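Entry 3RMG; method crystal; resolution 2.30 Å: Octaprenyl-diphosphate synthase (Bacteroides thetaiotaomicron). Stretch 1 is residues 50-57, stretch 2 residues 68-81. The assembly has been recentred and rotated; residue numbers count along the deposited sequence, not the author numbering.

Stretch 1 (50-57) MRPILVLL
Stretch 2, residues 68-81: ATLHAAVSLELLHT

Two helices of one chain, residues 50-57 and 68-81, pack with their N-to-C directions nearly reversed, at 153°, and their axes 9.6 Å apart at closest approach. Phi and psi are mostly near -60° and -45°, with Arg51 phi at -79°, and i to i+4 backbone hydrogen bonds run through both helices, with one weak bond of 3.3 Å from Leu54 N to Met50 O. The register is set by Pro52 CA and Ala73 CA, 5.6 Å apart; one turn on, Leu56 CA lies 7.3 Å from Thr69 CA. No hydrogen bond crosses between the helices; the contact, which buries 427 Å² in all, combines apolar packing with close approaches of polar side chains.

The shorter of the two CA distances that mark the register pairs proline with alanine, two compact residues. Pro52 has its ring in the C-gamma exo pucker and lies near the start of its stretch. Ala73 points its methyl toward the partner helix, where Val55 CG1 meets Ala73 CB at 3.9 Å. Val55, also pointing toward the partner, takes chi1 t (174°), and the same CG1 reaches Thr69 CG2 at 3.7 Å. Thr69, with chi1 m, thus offers its methyl to the interface, while its hydroxyl is hydrogen-bonded to a residue adjoining the stretches, which makes a polar side chain tolerable in this buried setting.

Toward the end of the first stretch, Leu56 starts sideways, but its m,t conformation (-55°, 177°) brings its end closer: CD2 lies 4.2 Å from Thr69 CG2 and 4.1 Å from Leu70 CD2. Leu70 points its CA-to-CB bond away, yet the same m,t choice (-51°, 168°) extends the branched end back to this contact. Length and flexibility suit leucine to both positions.

The other end is more polar and partly exposed. Glu77 leaves its helix sideways, but glutamate is long enough to turn back: chi1 t (-162°), chi2 p (72°) and chi3 near 3° bring OE1 to 3.5 Å from Pro52 CD and 3.7 Å from Arg51 CB, both contacts with carbon. Arg51 points toward the second helix and extends through chi1 m (-68°), chi2 t (163°) and chi3 t (-166°), with chi4 at 99° turning the guanidinium. His80, also pointing toward its partner, has chi1 t (172°) and chi2 56°. A long arginine can carry its flat guanidinium to the flat imidazole, and each group has the other over one face. Arg51 NH1 and His80 NE2 are 3.2 Å apart, but the angle is too poor for a hydrogen bond. Within the second helix, Thr81 OG1 donates to Glu77 O at 2.6 Å.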

# COMPACT_ATOMS: atom_id res chain seq x y z
N MET A 50 9.54 -9.95 18.06
CA MET A 50 8.95 -9.34 19.22
C MET A 50 7.41 -9.25 19.13
O MET A 50 6.70 -9.56 20.09
CB MET A 50 9.55 -7.95 19.45
CG MET A 50 10.04 -7.73 20.87
SD MET A 50 11.29 -8.95 21.34
CE MET A 50 12.52 -8.69 20.06
N ARG A 51 6.91 -8.86 17.97
CA ARG A 51 5.46 -8.68 17.80
C ARG A 51 4.70 -9.99 17.59
O ARG A 51 3.66 -10.20 18.19
CB ARG A 51 5.14 -7.67 16.69
CG ARG A 51 5.54 -6.24 17.02
CD ARG A 51 5.61 -5.36 15.76
NE ARG A 51 6.29 -4.11 16.05
CZ ARG A 51 7.57 -3.86 15.78
NH1 ARG A 51 8.31 -4.78 15.17
NH2 ARG A 51 8.09 -2.69 16.10
N PRO A 52 5.21 -10.87 16.71
CA PRO A 52 4.59 -12.19 16.57
C PRO A 52 4.52 -12.95 17.89
O PRO A 52 3.51 -13.59 18.18
CB PRO A 52 5.51 -12.90 15.57
CG PRO A 52 5.97 -11.78 14.70
CD PRO A 52 6.23 -10.65 15.68
N ILE A 53 5.56 -12.87 18.71
CA ILE A 53 5.50 -13.52 20.02
C ILE A 53 4.36 -12.93 20.87
O ILE A 53 3.65 -13.65 21.56
CB ILE A 53 6.84 -13.46 20.77
CG1 ILE A 53 7.83 -14.47 20.17
CG2 ILE A 53 6.63 -13.75 22.23
CD1 ILE A 53 9.28 -14.17 20.53
N LEU A 54 4.19 -11.61 20.80
CA LEU A 54 3.08 -10.98 21.51
C LEU A 54 1.72 -11.51 21.02
O LEU A 54 0.83 -11.80 21.82
CB LEU A 54 3.14 -9.46 21.36
CG LEU A 54 2.16 -8.67 22.21
CD1 LEU A 54 2.34 -9.07 23.67
CD2 LEU A 54 2.34 -7.17 22.02
N VAL A 55 1.54 -11.59 19.71
CA VAL A 55 0.27 -12.04 19.16
C VAL A 55 -0.06 -13.44 19.69
O VAL A 55 -1.18 -13.70 20.12
CB VAL A 55 0.29 -12.09 17.62
CG1 VAL A 55 -1.02 -12.71 17.09
CG2 VAL A 55 0.52 -10.69 17.02
N LEU A 56 0.93 -14.33 19.66
CA LEU A 56 0.74 -15.70 20.09
C LEU A 56 0.45 -15.78 21.58
O LEU A 56 -0.51 -16.44 21.99
CB LEU A 56 1.94 -16.58 19.70
CG LEU A 56 2.25 -16.53 18.20
CD1 LEU A 56 3.47 -17.34 17.85
CD2 LEU A 56 1.05 -17.00 17.39
N LEU A 57 1.26 -15.11 22.40
CA LEU A 57 1.02 -15.17 23.85
C LEU A 57 -0.37 -14.64 24.22
O LEU A 57 -1.08 -15.29 25.00
CB LEU A 57 2.11 -14.46 24.66
CG LEU A 57 3.53 -15.05 24.64
CD1 LEU A 57 4.50 -14.12 25.29
CD2 LEU A 57 3.60 -16.41 25.31
N ALA A 68 -6.41 -18.07 11.95
CA ALA A 68 -6.68 -16.62 11.95
C ALA A 68 -5.65 -15.83 12.77
O ALA A 68 -5.27 -14.72 12.39
CB ALA A 68 -8.10 -16.34 12.48
N THR A 69 -5.19 -16.41 13.88
CA THR A 69 -4.17 -15.76 14.71
C THR A 69 -2.89 -15.62 13.93
O THR A 69 -2.29 -14.55 13.90
CB THR A 69 -3.86 -16.60 15.97
OG1 THR A 69 -5.07 -16.88 16.68
CG2 THR A 69 -2.92 -15.85 16.89
N LEU A 70 -2.48 -16.70 13.28
CA LEU A 70 -1.30 -16.66 12.42
C LEU A 70 -1.42 -15.66 11.27
O LEU A 70 -0.47 -14.93 11.00
CB LEU A 70 -0.97 -18.06 11.87
CG LEU A 70 -0.90 -19.12 12.97
CD1 LEU A 70 -0.88 -20.52 12.37
CD2 LEU A 70 0.30 -18.87 13.86
N HIS A 71 -2.57 -15.62 10.59
CA HIS A 71 -2.72 -14.65 9.49
C HIS A 71 -2.69 -13.21 10.00
O HIS A 71 -2.05 -12.33 9.42
CB HIS A 71 -3.97 -14.92 8.63
CG HIS A 71 -3.79 -16.05 7.67
ND1 HIS A 71 -2.87 -16.01 6.64
CD2 HIS A 71 -4.40 -17.26 7.58
CE1 HIS A 71 -2.93 -17.15 5.96
NE2 HIS A 71 -3.85 -17.92 6.51
N ALA A 72 -3.36 -12.96 11.13
CA ALA A 72 -3.27 -11.66 11.78
C ALA A 72 -1.81 -11.26 11.99
O ALA A 72 -1.39 -10.18 11.59
CB ALA A 72 -4.00 -11.67 13.09
N ALA A 73 -1.05 -12.15 12.61
CA ALA A 73 0.34 -11.85 12.93
C ALA A 73 1.16 -11.56 11.68
O ALA A 73 1.93 -10.61 11.63
CB ALA A 73 0.95 -12.99 13.75
N VAL A 74 1.00 -12.41 10.67
CA VAL A 74 1.63 -12.16 9.38
C VAL A 74 1.17 -10.81 8.80
O VAL A 74 1.99 -9.96 8.40
CB VAL A 74 1.30 -13.29 8.39
CG1 VAL A 74 1.88 -13.00 6.99
CG2 VAL A 74 1.84 -14.60 8.95
N SER A 75 -0.13 -10.59 8.78
CA SER A 75 -0.65 -9.35 8.22
C SER A 75 0.03 -8.15 8.86
O SER A 75 0.56 -7.30 8.16
CB SER A 75 -2.15 -9.25 8.42
OG SER A 75 -2.60 -8.00 7.94
N LEU A 76 -0.00 -8.08 10.19
CA LEU A 76 0.52 -6.92 10.89
C LEU A 76 2.02 -6.81 10.75
O LEU A 76 2.56 -5.73 10.59
CB LEU A 76 0.10 -6.93 12.37
CG LEU A 76 -1.38 -6.56 12.63
CD1 LEU A 76 -1.75 -6.82 14.06
CD2 LEU A 76 -1.68 -5.11 12.26
N GLU A 77 2.71 -7.94 10.74
CA GLU A 77 4.15 -7.93 10.51
C GLU A 77 4.50 -7.45 9.09
O GLU A 77 5.48 -6.74 8.89
CB GLU A 77 4.74 -9.31 10.80
CG GLU A 77 6.25 -9.30 11.01
CD GLU A 77 6.65 -8.69 12.34
OE1 GLU A 77 5.76 -8.31 13.13
OE2 GLU A 77 7.87 -8.58 12.60
N LEU A 78 3.70 -7.84 8.11
CA LEU A 78 3.90 -7.34 6.75
C LEU A 78 3.66 -5.83 6.66
O LEU A 78 4.40 -5.11 5.97
CB LEU A 78 2.98 -8.08 5.77
CG LEU A 78 3.30 -9.56 5.59
CD1 LEU A 78 2.29 -10.24 4.69
CD2 LEU A 78 4.71 -9.71 5.07
N LEU A 79 2.62 -5.35 7.33
CA LEU A 79 2.31 -3.92 7.33
C LEU A 79 3.49 -3.11 7.89
O LEU A 79 3.88 -2.08 7.33
CB LEU A 79 1.04 -3.64 8.14
CG LEU A 79 0.65 -2.18 8.39
CD1 LEU A 79 0.54 -1.44 7.08
CD2 LEU A 79 -0.66 -2.11 9.14
N HIS A 80 4.04 -3.59 9.00
CA HIS A 80 5.19 -2.97 9.63
C HIS A 80 6.39 -2.98 8.69
O HIS A 80 7.04 -1.96 8.46
CB HIS A 80 5.52 -3.72 10.90
CG HIS A 80 6.80 -3.28 11.55
ND1 HIS A 80 7.04 -1.97 11.90
CD2 HIS A 80 7.90 -3.98 11.93
CE1 HIS A 80 8.23 -1.88 12.47
NE2 HIS A 80 8.77 -3.08 12.49
N THR A 81 6.69 -4.15 8.14
CA THR A 81 7.80 -4.27 7.22
C THR A 81 7.65 -3.31 6.05
O THR A 81 8.61 -2.66 5.65
CB THR A 81 7.95 -5.69 6.65
OG1 THR A 81 7.74 -6.64 7.70
CG2 THR A 81 9.34 -5.86 6.06